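Branched-chain amino acid aminotransferase (Thermoproteus uzoniensis, PDB 5CE8) probably catalyses the reversible transfer of the amino group from valine, leucine or isoleucine to 2-oxoglutarate, with pyridoxal 5'-phosphate as cofactor. Local coordinates at residues 201-206 against 227-232; 256-259 against 263-266; 186-191 against 244-249; 213-218 against 223-228. All coordinates share one frame; numbering follows the deposited sequence.

Contact 1 of 4, residues 201-206 against 227-232; sequences NIFIVR and TVISIA. With PLP (pyridoxal-5'-phosphate), chain D.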
loop_
_atom_site.group_PDB
_atom_site.type_symbol
_atom_site.label_atom_id
_atom_site.label_comp_id
_atom_site.label_asym_id
_atom_site.label_seq_id
_atom_site.Cartn_x
_atom_site.Cartn_y
_atom_site.Cartn_z
ATOM N N ASN A 201 15.800 -12.862 -14.195
ATOM C CA ASN A 201 14.808 -11.897 -14.745
ATOM C C ASN A 201 13.848 -12.743 -15.542
ATOM O O ASN A 201 14.117 -13.934 -15.838
ATOM C CB ASN A 201 15.384 -10.815 -15.606
ATOM C CG ASN A 201 16.286 -9.838 -14.813
ATOM O OD1 ASN A 201 17.430 -9.765 -15.075
ATOM N ND2 ASN A 201 15.752 -9.155 -13.830
ATOM N N ILE A 202 12.700 -12.167 -15.800
ATOM C CA ILE A 202 11.563 -12.883 -16.449
ATOM C C ILE A 202 11.158 -12.134 -17.718
ATOM O O ILE A 202 11.133 -10.882 -17.746
ATOM C CB ILE A 202 10.288 -12.885 -15.575
ATOM C CG1 ILE A 202 10.619 -13.378 -14.195
ATOM C CG2 ILE A 202 9.171 -13.795 -16.138
ATOM C CD1 ILE A 202 9.433 -13.430 -13.237
ATOM N N PHE A 203 10.827 -12.913 -18.772
ATOM C CA PHE A 203 10.298 -12.407 -20.026
ATOM C C PHE A 203 9.020 -13.166 -20.417
ATOM O O PHE A 203 8.936 -14.394 -20.309
ATOM C CB PHE A 203 11.346 -12.575 -21.172
ATOM C CG PHE A 203 12.422 -11.557 -21.195
ATOM C CD1 PHE A 203 13.558 -11.736 -20.431
ATOM C CD2 PHE A 203 12.426 -10.543 -22.137
ATOM C CE1 PHE A 203 14.600 -10.852 -20.444
ATOM C CE2 PHE A 203 13.517 -9.642 -22.159
ATOM C CZ PHE A 203 14.585 -9.789 -21.308
ATOM N N ILE A 204 8.010 -12.473 -20.935
ATOM C CA ILE A 204 6.959 -13.243 -21.572
ATOM C C ILE A 204 6.889 -12.924 -23.062
ATOM O O ILE A 204 7.328 -11.921 -23.452
ATOM C CB ILE A 204 5.600 -13.028 -20.868
ATOM C CG1 ILE A 204 5.143 -11.580 -21.021
ATOM C CG2 ILE A 204 5.714 -13.513 -19.406
ATOM C CD1 ILE A 204 3.719 -11.375 -20.539
ATOM N N VAL A 205 6.185 -13.746 -23.839
ATOM C CA VAL A 205 5.791 -13.356 -25.186
ATOM C C VAL A 205 4.279 -13.316 -25.224
ATOM O O VAL A 205 3.613 -14.172 -24.816
ATOM C CB VAL A 205 6.347 -14.179 -26.299
ATOM C CG1 VAL A 205 6.055 -13.587 -27.637
ATOM C CG2 VAL A 205 7.848 -14.289 -26.227
ATOM N N ARG A 206 3.750 -12.235 -25.720
ATOM C CA ARG A 206 2.316 -12.059 -25.668
ATOM C C ARG A 206 2.035 -11.447 -26.994
ATOM O O ARG A 206 2.365 -10.282 -27.228
ATOM C CB ARG A 206 1.947 -11.154 -24.535
ATOM C CG ARG A 206 0.490 -10.758 -24.459
ATOM C CD ARG A 206 0.253 -9.918 -23.217
ATOM N NE ARG A 206 -1.181 -9.648 -23.108
ATOM C CZ ARG A 206 -1.807 -8.765 -23.864
ATOM N NH1 ARG A 206 -1.128 -8.045 -24.749
ATOM N NH2 ARG A 206 -3.114 -8.578 -23.727
ATOM N N THR A 227 21.539 -8.398 -22.445
ATOM C CA THR A 227 21.852 -9.158 -23.692
ATOM C C THR A 227 20.603 -9.525 -24.512
ATOM O O THR A 227 20.596 -9.361 -25.769
ATOM C CB THR A 227 22.727 -10.389 -23.311
ATOM O OG1 THR A 227 23.857 -9.870 -22.574
ATOM C CG2 THR A 227 23.150 -11.122 -24.437
ATOM N N VAL A 228 19.623 -10.114 -23.833
ATOM C CA VAL A 228 18.362 -10.490 -24.463
ATOM C C VAL A 228 17.740 -9.262 -25.186
ATOM O O VAL A 228 17.212 -9.381 -26.340
ATOM C CB VAL A 228 17.411 -11.119 -23.474
ATOM C CG1 VAL A 228 15.956 -11.185 -23.975
ATOM C CG2 VAL A 228 17.881 -12.570 -23.129
ATOM N N ILE A 229 17.855 -8.092 -24.548
ATOM C CA ILE A 229 17.237 -6.904 -25.145
ATOM C C ILE A 229 18.045 -6.609 -26.461
ATOM O O ILE A 229 17.448 -6.407 -27.473
ATOM C CB ILE A 229 17.089 -5.741 -24.122
ATOM C CG1 ILE A 229 15.975 -6.023 -23.169
ATOM C CG2 ILE A 229 16.908 -4.424 -24.823
ATOM C CD1 ILE A 229 16.038 -5.247 -21.863
ATOM N N SER A 230 19.387 -6.645 -26.457
ATOM C CA SER A 230 20.196 -6.477 -27.706
ATOM C C SER A 230 19.871 -7.516 -28.745
ATOM O O SER A 230 19.752 -7.236 -29.958
ATOM C CB SER A 230 21.641 -6.623 -27.313
ATOM O OG SER A 230 21.952 -5.520 -26.436
ATOM N N ILE A 231 19.720 -8.758 -28.298
ATOM C CA ILE A 231 19.421 -9.847 -29.263
ATOM C C ILE A 231 18.055 -9.534 -29.869
ATOM O O ILE A 231 17.896 -9.639 -31.098
ATOM C CB ILE A 231 19.378 -11.214 -28.559
ATOM C CG1 ILE A 231 20.826 -11.715 -28.285
ATOM C CG2 ILE A 231 18.627 -12.235 -29.354
ATOM C CD1 ILE A 231 20.814 -12.778 -27.214
ATOM N N ALA A 232 17.074 -9.200 -29.061
ATOM C CA ALA A 232 15.733 -8.878 -29.690
ATOM C C ALA A 232 15.823 -7.827 -30.796
ATOM O O ALA A 232 15.115 -7.896 -31.781
ATOM C CB ALA A 232 14.712 -8.445 -28.691
HETATM N N1 PLP D . 17.617 -11.211 -10.661
HETATM C C2 PLP D . 18.179 -11.070 -9.465
HETATM C C2A PLP D . 17.340 -10.852 -8.242
HETATM C C3 PLP D . 19.617 -11.222 -9.292
HETATM O O3 PLP D . 20.174 -11.166 -8.017
HETATM C C4 PLP D . 20.444 -11.481 -10.502
HETATM C C4A PLP D . 21.950 -11.636 -10.452
HETATM C C5 PLP D . 19.693 -11.581 -11.786
HETATM C C6 PLP D . 18.278 -11.435 -11.758
HETATM C C5A PLP D . 20.311 -11.905 -13.116
HETATM O O4P PLP D . 21.328 -11.030 -13.449
HETATM P P PLP D . 22.419 -11.493 -14.488
HETATM O O1P PLP D . 23.127 -12.793 -13.972
HETATM O O2P PLP D . 21.759 -11.545 -15.798
HETATM O O3P PLP D . 23.521 -10.470 -14.496
#
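F203 is the one side chain of 201-206 that touches helix segment 227-232; it lays its ring against V228, with I229 at its edge. The CB points toward the helix, and with CG anti to the carbonyl carbon (chi1 -79°) the ring goes on in the same direction. One step beyond CG, F203 CD2 is 4.0 Å from V228 CG1. Farther out the touch tightens: CE1 also meets this methyl, F203 CE2 lies 3.4 Å from V228 CG1, and F203 CZ is closer still, 3.3 Å from that same methyl. The methyl sits over a face of the ring, displaced toward the rim, and V228 CG1 is 3.7 Å from the ring centroid at 28° from the ring normal, a CH-pi contact. V228 holds CG1 anti to its backbone N (chi1 164°), which puts this methyl over the ring. A second apolar neighbour arrives at the ring edge, where I229 CG1 stands 4.4 Å from F203 CZ. The contact is thus purely apolar, a small instance of helix-on-sheet packing, in which an aromatic ring is capped on one face by a valine methyl. The same strand begins at the cofactor pocket, N201 N being 3.8 Å from C6 of PLP; N201 ND2 is hydrogen-bonded to L220 O, and OD1 takes a weak bond from G222 N. Strand 201-206 runs between strands 209-212 and 254-259, and F203 also meets the ring of F256 in parallel planes; helix 223-235 lies over this face, with I284 of helix 279-292 touching V228 in turn.

Contact 2 of 4, residues 256-259 against 263-266; sequences FFVG and EITP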
loop_
_atom_site.group_PDB
_atom_site.type_symbol
_atom_site.label_atom_id
_atom_site.label_comp_id
_atom_site.label_asym_id
_atom_site.label_seq_id
_atom_site.Cartn_x
_atom_site.Cartn_y
_atom_site.Cartn_z
ATOM N N PHE A 256 9.950 -17.203 -20.267
ATOM C CA PHE A 256 11.288 -17.661 -19.915
ATOM C C PHE A 256 11.989 -16.772 -18.875
ATOM O O PHE A 256 11.758 -15.573 -18.768
ATOM C CB PHE A 256 12.165 -17.833 -21.169
ATOM C CG PHE A 256 12.413 -16.604 -21.999
ATOM C CD1 PHE A 256 11.497 -16.194 -22.947
ATOM C CD2 PHE A 256 13.601 -15.873 -21.887
ATOM C CE1 PHE A 256 11.748 -15.099 -23.815
ATOM C CE2 PHE A 256 13.847 -14.806 -22.742
ATOM C CZ PHE A 256 12.900 -14.362 -23.660
ATOM N N PHE A 257 12.863 -17.428 -18.130
ATOM C CA PHE A 257 13.794 -16.819 -17.194
ATOM C C PHE A 257 15.158 -16.656 -17.873
ATOM O O PHE A 257 15.572 -17.473 -18.745
ATOM C CB PHE A 257 14.103 -17.769 -16.065
ATOM C CG PHE A 257 13.025 -17.951 -15.051
ATOM C CD1 PHE A 257 12.583 -16.905 -14.310
ATOM C CD2 PHE A 257 12.456 -19.246 -14.812
ATOM C CE1 PHE A 257 11.639 -17.102 -13.309
ATOM C CE2 PHE A 257 11.493 -19.420 -13.854
ATOM C CZ PHE A 257 11.081 -18.340 -13.079
ATOM N N VAL A 258 15.875 -15.597 -17.444
ATOM C CA VAL A 258 17.215 -15.274 -17.928
ATOM C C VAL A 258 18.061 -14.911 -16.692
ATOM O O VAL A 258 17.504 -14.353 -15.687
ATOM C CB VAL A 258 17.255 -14.187 -19.037
ATOM C CG1 VAL A 258 16.290 -14.547 -20.153
ATOM C CG2 VAL A 258 16.914 -12.836 -18.493
ATOM N N GLY A 259 19.347 -15.318 -16.756
ATOM C CA GLY A 259 20.294 -15.037 -15.728
ATOM C C GLY A 259 21.588 -15.709 -16.091
ATOM O O GLY A 259 21.618 -16.606 -16.962
ATOM N N GLU A 263 21.012 -18.888 -17.806
ATOM C CA GLU A 263 21.071 -18.693 -19.284
ATOM C C GLU A 263 19.647 -18.293 -19.739
ATOM O O GLU A 263 19.127 -17.266 -19.247
ATOM C CB GLU A 263 21.685 -19.933 -19.934
ATOM C CG GLU A 263 23.055 -20.284 -19.277
ATOM C CD GLU A 263 23.809 -21.458 -19.900
ATOM O OE1 GLU A 263 25.058 -21.416 -20.084
ATOM O OE2 GLU A 263 23.150 -22.460 -20.164
ATOM N N ILE A 264 19.064 -19.015 -20.671
ATOM C CA ILE A 264 17.696 -18.742 -21.202
ATOM C C ILE A 264 16.949 -20.010 -20.932
ATOM O O ILE A 264 17.210 -21.008 -21.593
ATOM C CB ILE A 264 17.693 -18.465 -22.748
ATOM C CG1 ILE A 264 18.861 -17.519 -23.167
ATOM C CG2 ILE A 264 16.339 -17.893 -23.219
ATOM C CD1 ILE A 264 18.841 -16.140 -22.541
ATOM N N THR A 265 16.062 -20.003 -19.936
ATOM C CA THR A 265 15.348 -21.224 -19.557
ATOM C C THR A 265 13.895 -20.931 -19.859
ATOM O O THR A 265 13.347 -19.987 -19.274
ATOM C CB THR A 265 15.620 -21.545 -18.084
ATOM O OG1 THR A 265 17.002 -21.845 -17.906
ATOM C CG2 THR A 265 14.740 -22.682 -17.571
ATOM N N PRO A 266 13.259 -21.707 -20.785
ATOM C CA PRO A 266 11.792 -21.746 -20.988
ATOM C C PRO A 266 11.035 -22.017 -19.665
ATOM O O PRO A 266 11.458 -22.881 -18.890
ATOM C CB PRO A 266 11.595 -23.003 -21.896
ATOM C CG PRO A 266 12.861 -23.235 -22.532
ATOM C CD PRO A 266 13.898 -22.833 -21.504
#
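F257 and T265 pair across the beta hairpin made by strands 254-259 and 265-270. Their antiparallel hydrogen-bonded pair is closed by F257 N to T265 O at 2.8 Å, and by T265 N to F257 O, also 2.8 Å and nearly straight (172°). Toward the turn, G259 N reaches E263 O in the carbonyl plane, on a lone pair, at 3.2 Å, while the return link from E263 N to G259 O is weak. Non-hydrogen-bonded pairs alternate with these, and their side chains share one face of the sheet. There I264 lies alongside both F256 and V258: its CG2 is 3.7 Å from F256 CD2, and its CD1 is 3.8 Å from V258 CG1. Helices 223-235 and 279-292 cover this apolar face, T224 and V228 from the first, I284, A285 and Y288 from the second. On the face of T265 and E263, T265 OG1 is bonded to A262 O in the turn, and E263 OE1 to Y49 OH of strand 41-50. The turn end borders the cofactor: G259 lines the PLP pocket, and T260, next in the chain, is a PLP-binding residue. Just before G259, V258 CA lies 3.1 Å from E263 O, a CA-H...O contact.

Contact 3 of 4, residues 186-191 against 244-249; sequences IMLNAE and ITREEL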
loop_
_atom_site.group_PDB
_atom_site.type_symbol
_atom_site.label_atom_id
_atom_site.label_comp_id
_atom_site.label_asym_id
_atom_site.label_seq_id
_atom_site.Cartn_x
_atom_site.Cartn_y
_atom_site.Cartn_z
ATOM N N ILE A 186 8.401 -17.508 -8.818
ATOM C CA ILE A 186 8.172 -16.159 -9.393
ATOM C C ILE A 186 7.724 -15.309 -8.255
ATOM O O ILE A 186 6.844 -15.684 -7.554
ATOM C CB ILE A 186 7.105 -16.139 -10.566
ATOM C CG1 ILE A 186 7.765 -16.569 -11.896
ATOM C CG2 ILE A 186 6.621 -14.722 -10.892
ATOM C CD1 ILE A 186 6.867 -17.330 -12.742
ATOM N N MET A 187 8.199 -14.050 -8.195
ATOM C CA MET A 187 7.870 -13.179 -7.137
ATOM C C MET A 187 7.195 -11.938 -7.700
ATOM O O MET A 187 7.701 -11.331 -8.701
ATOM C CB MET A 187 9.163 -12.694 -6.404
ATOM C CG MET A 187 9.673 -13.685 -5.353
ATOM S SD MET A 187 10.963 -12.970 -4.264
ATOM C CE MET A 187 12.145 -13.233 -5.441
ATOM N N LEU A 188 6.070 -11.605 -7.103
ATOM C CA LEU A 188 5.363 -10.344 -7.316
ATOM C C LEU A 188 6.051 -9.251 -6.499
ATOM O O LEU A 188 6.574 -9.519 -5.428
ATOM C CB LEU A 188 3.953 -10.455 -6.887
ATOM C CG LEU A 188 3.109 -11.516 -7.549
ATOM C CD1 LEU A 188 1.607 -11.383 -7.296
ATOM C CD2 LEU A 188 3.355 -11.492 -9.073
ATOM N N ASN A 189 6.068 -8.017 -6.991
ATOM C CA ASN A 189 6.462 -6.859 -6.170
ATOM C C ASN A 189 5.322 -6.376 -5.170
ATOM O O ASN A 189 4.236 -6.993 -5.118
ATOM C CB ASN A 189 7.026 -5.740 -7.026
ATOM C CG ASN A 189 5.959 -5.011 -7.859
ATOM O OD1 ASN A 189 4.763 -5.420 -7.896
ATOM N ND2 ASN A 189 6.431 -4.087 -8.689
ATOM N N ALA A 190 5.552 -5.316 -4.372
ATOM C CA ALA A 190 4.577 -4.944 -3.315
ATOM C C ALA A 190 3.263 -4.491 -3.967
ATOM O O ALA A 190 2.220 -4.526 -3.385
ATOM C CB ALA A 190 5.058 -3.820 -2.511
ATOM N N GLU A 191 3.349 -4.044 -5.188
ATOM C CA GLU A 191 2.227 -3.463 -5.930
ATOM C C GLU A 191 1.532 -4.573 -6.723
ATOM O O GLU A 191 0.565 -4.313 -7.448
ATOM C CB GLU A 191 2.719 -2.346 -6.873
ATOM C CG GLU A 191 3.314 -1.094 -6.149
ATOM C CD GLU A 191 4.805 -1.166 -5.812
ATOM O OE1 GLU A 191 5.440 -2.203 -6.132
ATOM O OE2 GLU A 191 5.379 -0.144 -5.198
ATOM N N ILE A 244 4.225 -6.495 -15.778
ATOM C CA ILE A 244 3.550 -7.735 -16.093
ATOM C C ILE A 244 2.602 -8.160 -14.971
ATOM O O ILE A 244 3.038 -8.271 -13.905
ATOM C CB ILE A 244 4.620 -8.844 -16.342
ATOM C CG1 ILE A 244 5.236 -8.573 -17.713
ATOM C CG2 ILE A 244 3.951 -10.209 -16.436
ATOM C CD1 ILE A 244 6.425 -9.423 -17.993
ATOM N N THR A 245 1.327 -8.498 -15.238
ATOM C CA THR A 245 0.528 -9.077 -14.177
ATOM C C THR A 245 0.629 -10.636 -14.176
ATOM O O THR A 245 1.022 -11.243 -15.120
ATOM C CB THR A 245 -0.911 -8.717 -14.355
ATOM O OG1 THR A 245 -1.309 -9.236 -15.600
ATOM C CG2 THR A 245 -1.063 -7.229 -14.380
ATOM N N ARG A 246 0.194 -11.220 -13.090
ATOM C CA ARG A 246 -0.066 -12.589 -13.036
ATOM C C ARG A 246 -0.981 -13.157 -14.188
ATOM O O ARG A 246 -0.626 -14.118 -14.782
ATOM C CB ARG A 246 -0.601 -12.825 -11.685
ATOM C CG ARG A 246 -1.193 -14.166 -11.327
ATOM C CD ARG A 246 -1.705 -13.899 -9.890
ATOM N NE ARG A 246 -1.488 -15.115 -9.304
ATOM C CZ ARG A 246 -1.051 -15.400 -8.116
ATOM N NH1 ARG A 246 -1.018 -14.555 -7.076
ATOM N NH2 ARG A 246 -0.821 -16.700 -8.043
ATOM N N GLU A 247 -2.095 -12.508 -14.456
ATOM C CA GLU A 247 -2.957 -12.789 -15.621
ATOM C C GLU A 247 -2.256 -12.859 -16.987
ATOM O O GLU A 247 -2.485 -13.784 -17.727
ATOM C CB GLU A 247 -4.204 -11.849 -15.678
ATOM C CG GLU A 247 -4.992 -11.838 -14.336
ATOM C CD GLU A 247 -4.639 -10.644 -13.566
ATOM O OE1 GLU A 247 -3.546 -10.665 -12.940
ATOM O OE2 GLU A 247 -5.431 -9.706 -13.652
ATOM N N GLU A 248 -1.320 -11.990 -17.256
ATOM C CA GLU A 248 -0.539 -11.971 -18.504
ATOM C C GLU A 248 0.447 -13.115 -18.467
ATOM O O GLU A 248 0.803 -13.648 -19.506
ATOM C CB GLU A 248 0.220 -10.646 -18.690
ATOM C CG GLU A 248 -0.712 -9.469 -18.819
ATOM C CD GLU A 248 0.009 -8.169 -18.808
ATOM O OE1 GLU A 248 0.943 -8.018 -17.969
ATOM O OE2 GLU A 248 -0.414 -7.245 -19.604
ATOM N N LEU A 249 0.874 -13.529 -17.295
ATOM C CA LEU A 249 1.790 -14.681 -17.259
ATOM C C LEU A 249 1.012 -16.027 -17.631
ATOM O O LEU A 249 1.501 -16.923 -18.408
ATOM C CB LEU A 249 2.326 -14.855 -15.859
ATOM C CG LEU A 249 3.836 -14.907 -15.578
ATOM C CD1 LEU A 249 4.000 -15.548 -14.205
ATOM C CD2 LEU A 249 4.664 -15.640 -16.610
#
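I186 and L249 meet tip to tip, one methyl against the other, with CD1 of I186 3.7 Å from CD1 of L249. This is the apolar part of the contact between strand 184-188 and the short helix 246-250. I186 holds CG1 anti to its carbonyl carbon (chi1 -82°), which carries the end of the chain out toward the helix. The second kind of interaction sets an aliphatic tip beside a charged group: L188 CD1 is 4.1 Å from R246 NH1, and the two side chains cross at about a right angle, the methyl lying obliquely to the guanidinium. R246 leaves the helix extended and then bends at chi3 (-145°). Its guanidinium has other partners: a salt bridge to D271, and from a neighbouring subunit a hydrogen bond with S148 and a cation-pi contact with W149, so L188 packs beside a group that joins subunits. The third kind is polar and belongs to the helix itself. T245 is its N-cap: T245 OG1 accepts from E248 N at 3.2 Å, and T245 N gives a bond of 2.8 Å to E248 OE1, which it meets on the anti side of the carboxylate, 32° out of its plane. These reciprocal bonds make a capping box, here satisfying amide groups at the start of a helix. The helix rests on the sheet, with I204 of strand 201-206 touching I244, E248 and L249, while I186 and L188 pack on V194 of strand 194-197 and R246 on V146 of strand 142-146.

Contact 4 of 4, residues 213-218 against 223-228; sequences PPLEDG and ITRETV. With PLP (pyridoxal-5'-phosphate), chain D.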
loop_
_atom_site.group_PDB
_atom_site.type_symbol
_atom_site.label_atom_id
_atom_site.label_comp_id
_atom_site.label_asym_id
_atom_site.label_seq_id
_atom_site.Cartn_x
_atom_site.Cartn_y
_atom_site.Cartn_z
ATOM N N PRO A 213 9.580 -6.965 -17.131
ATOM C CA PRO A 213 9.265 -5.906 -16.242
ATOM C C PRO A 213 10.370 -4.869 -16.313
ATOM O O PRO A 213 11.570 -5.225 -16.412
ATOM C CB PRO A 213 9.270 -6.576 -14.861
ATOM C CG PRO A 213 8.847 -7.977 -15.137
ATOM C CD PRO A 213 9.537 -8.246 -16.456
ATOM N N PRO A 214 9.972 -3.643 -16.108
ATOM C CA PRO A 214 10.869 -2.589 -16.256
ATOM C C PRO A 214 11.682 -2.301 -15.021
ATOM O O PRO A 214 11.440 -2.770 -13.932
ATOM C CB PRO A 214 9.912 -1.405 -16.568
ATOM C CG PRO A 214 8.681 -1.693 -15.752
ATOM C CD PRO A 214 8.569 -3.189 -15.977
ATOM N N LEU A 215 12.636 -1.421 -15.178
ATOM C CA LEU A 215 13.685 -1.173 -14.158
ATOM C C LEU A 215 13.123 -0.793 -12.850
ATOM O O LEU A 215 13.523 -1.323 -11.797
ATOM C CB LEU A 215 14.622 -0.084 -14.661
ATOM C CG LEU A 215 16.043 -0.436 -15.122
ATOM C CD1 LEU A 215 16.102 -1.643 -16.002
ATOM C CD2 LEU A 215 16.648 0.753 -15.852
ATOM N N GLU A 216 12.082 0.031 -12.918
ATOM C CA GLU A 216 11.491 0.645 -11.771
ATOM C C GLU A 216 10.678 -0.293 -10.907
ATOM O O GLU A 216 10.253 0.102 -9.842
ATOM C CB GLU A 216 10.646 1.852 -12.194
ATOM C CG GLU A 216 9.604 1.641 -13.234
ATOM C CD GLU A 216 10.101 1.956 -14.677
ATOM O OE1 GLU A 216 11.320 1.829 -14.999
ATOM O OE2 GLU A 216 9.281 2.322 -15.511
ATOM N N ASP A 217 10.326 -1.464 -11.445
ATOM C CA ASP A 217 9.404 -2.354 -10.780
ATOM C C ASP A 217 10.000 -3.089 -9.535
ATOM O O ASP A 217 9.259 -3.712 -8.789
ATOM C CB ASP A 217 8.716 -3.325 -11.734
ATOM C CG ASP A 217 7.351 -2.754 -12.335
ATOM O OD1 ASP A 217 7.112 -1.534 -12.255
ATOM O OD2 ASP A 217 6.591 -3.544 -12.934
ATOM N N GLY A 218 11.327 -3.013 -9.322
ATOM C CA GLY A 218 11.941 -3.743 -8.282
ATOM C C GLY A 218 12.866 -4.860 -8.750
ATOM O O GLY A 218 13.146 -5.625 -7.969
ATOM N N ILE A 223 22.301 -8.435 -16.691
ATOM C CA ILE A 223 23.146 -8.389 -17.846
ATOM C C ILE A 223 22.723 -9.460 -18.862
ATOM O O ILE A 223 22.906 -9.249 -20.044
ATOM C CB ILE A 223 24.605 -8.526 -17.440
ATOM C CG1 ILE A 223 24.989 -7.177 -16.840
ATOM C CG2 ILE A 223 25.513 -8.834 -18.650
ATOM C CD1 ILE A 223 26.285 -7.065 -16.109
ATOM N N THR A 224 22.183 -10.583 -18.424
ATOM C CA THR A 224 21.555 -11.494 -19.349
ATOM C C THR A 224 20.305 -10.837 -19.958
ATOM O O THR A 224 20.084 -10.930 -21.181
ATOM C CB THR A 224 21.229 -12.842 -18.661
ATOM O OG1 THR A 224 22.440 -13.349 -18.027
ATOM C CG2 THR A 224 20.781 -13.831 -19.698
ATOM N N ARG A 225 19.577 -10.139 -19.108
ATOM C CA ARG A 225 18.398 -9.317 -19.528
ATOM C C ARG A 225 18.808 -8.315 -20.588
ATOM O O ARG A 225 18.148 -8.231 -21.654
ATOM C CB ARG A 225 17.740 -8.707 -18.312
ATOM C CG ARG A 225 16.625 -7.670 -18.605
ATOM C CD ARG A 225 16.263 -6.999 -17.336
ATOM N NE ARG A 225 15.089 -6.126 -17.498
ATOM C CZ ARG A 225 15.112 -4.883 -17.924
ATOM N NH1 ARG A 225 16.258 -4.262 -18.251
ATOM N NH2 ARG A 225 13.951 -4.281 -18.088
ATOM N N GLU A 226 19.915 -7.588 -20.328
ATOM C CA GLU A 226 20.388 -6.621 -21.221
ATOM C C GLU A 226 20.808 -7.299 -22.535
ATOM O O GLU A 226 20.433 -6.851 -23.654
ATOM C CB GLU A 226 21.548 -5.844 -20.622
ATOM C CG GLU A 226 21.946 -4.581 -21.387
ATOM C CD GLU A 226 23.170 -3.903 -20.811
ATOM O OE1 GLU A 226 23.187 -3.574 -19.571
ATOM O OE2 GLU A 226 24.100 -3.666 -21.583
ATOM N N THR A 227 21.539 -8.398 -22.445
ATOM C CA THR A 227 21.852 -9.158 -23.692
ATOM C C THR A 227 20.603 -9.525 -24.512
ATOM O O THR A 227 20.596 -9.361 -25.769
ATOM C CB THR A 227 22.727 -10.389 -23.311
ATOM O OG1 THR A 227 23.857 -9.870 -22.574
ATOM C CG2 THR A 227 23.150 -11.122 -24.437
ATOM N N VAL A 228 19.623 -10.114 -23.833
ATOM C CA VAL A 228 18.362 -10.490 -24.463
ATOM C C VAL A 228 17.740 -9.262 -25.186
ATOM O O VAL A 228 17.212 -9.381 -26.340
ATOM C CB VAL A 228 17.411 -11.119 -23.474
ATOM C CG1 VAL A 228 15.956 -11.185 -23.975
ATOM C CG2 VAL A 228 17.881 -12.570 -23.129
HETATM N N1 PLP D . 17.617 -11.211 -10.661
HETATM C C2 PLP D . 18.179 -11.070 -9.465
HETATM C C2A PLP D . 17.340 -10.852 -8.242
HETATM C C3 PLP D . 19.617 -11.222 -9.292
HETATM O O3 PLP D . 20.174 -11.166 -8.017
HETATM C C4 PLP D . 20.444 -11.481 -10.502
HETATM C C4A PLP D . 21.950 -11.636 -10.452
HETATM C C5 PLP D . 19.693 -11.581 -11.786
HETATM C C6 PLP D . 18.278 -11.435 -11.758
HETATM C C5A PLP D . 20.311 -11.905 -13.116
HETATM O O4P PLP D . 21.328 -11.030 -13.449
HETATM P P PLP D . 22.419 -11.493 -14.488
HETATM O O1P PLP D . 23.127 -12.793 -13.972
HETATM O O2P PLP D . 21.759 -11.545 -15.798
HETATM O O3P PLP D . 23.521 -10.470 -14.496
HETATM O O HOH W 1 12.948 -7.351 -16.334
#
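R225 reaches from the first turn of helix 223-235 into the loop 213-218, its guanidinium meeting P213 by hydrogen bond and L215 by packing. CG stands anti to the backbone N (chi1 172°) and the chain stays extended as far as NE, which carries the guanidinium to the loop. R225 NH2 donates to P213 O at 3.1 Å, from a position tilted 29° out of the carbonyl plane; the oxygen lies near the guanidinium edge, 21° out of that group's plane. A water in the guanidinium plane, 2.7 Å from R225 NE, links that nitrogen to the same carbonyl, so the buried oxygen of P213 is gripped both directly and through water. L215 and R225 cross obliquely, with L215 CD1 coming in at a slant, 3.5 Å from R225 NH1. The charge is answered by E241, which forms a salt bridge with NH2. The N-terminal turn of this helix holds the PLP phosphate: I223 N donates to O3P of PLP at 3.2 Å, and T224 N binds O2P at 2.8 Å, joined there by T224 OG1. R66, Y167 and T260 also hydrogen-bond the cofactor. The helix dipole would be expected to favour a phosphate here. Loop 213-218 leads from strand 209-212 toward this helix, while R225 also touches N201 and F203 of strand 201-206, T224 meets Y288 of helix 279-292, and L215 packs on R206 of a neighbouring subunit.

How the contacts relate
All four contacts are buried, but they differ in chemistry. Contacts 1 and 4 share helix 223-235: the turn that binds the phosphate in contact 4 runs on into the apolar face used by contact 1. Contact 2 is backbone pairing, and its strand 254-259 is the neighbour of strand 201-206 from contact 1, with centres about 9 Å apart; both also touch the cofactor pocket. Contact 3 stands farther out, about 20 Å from the chain centre, away from the annotated sites, and its R246 packs against a neighbouring subunit, as R206 at the end of the contact 1 strand also does. It still meets contact 4, N189 ND2 probably bonding D217 O.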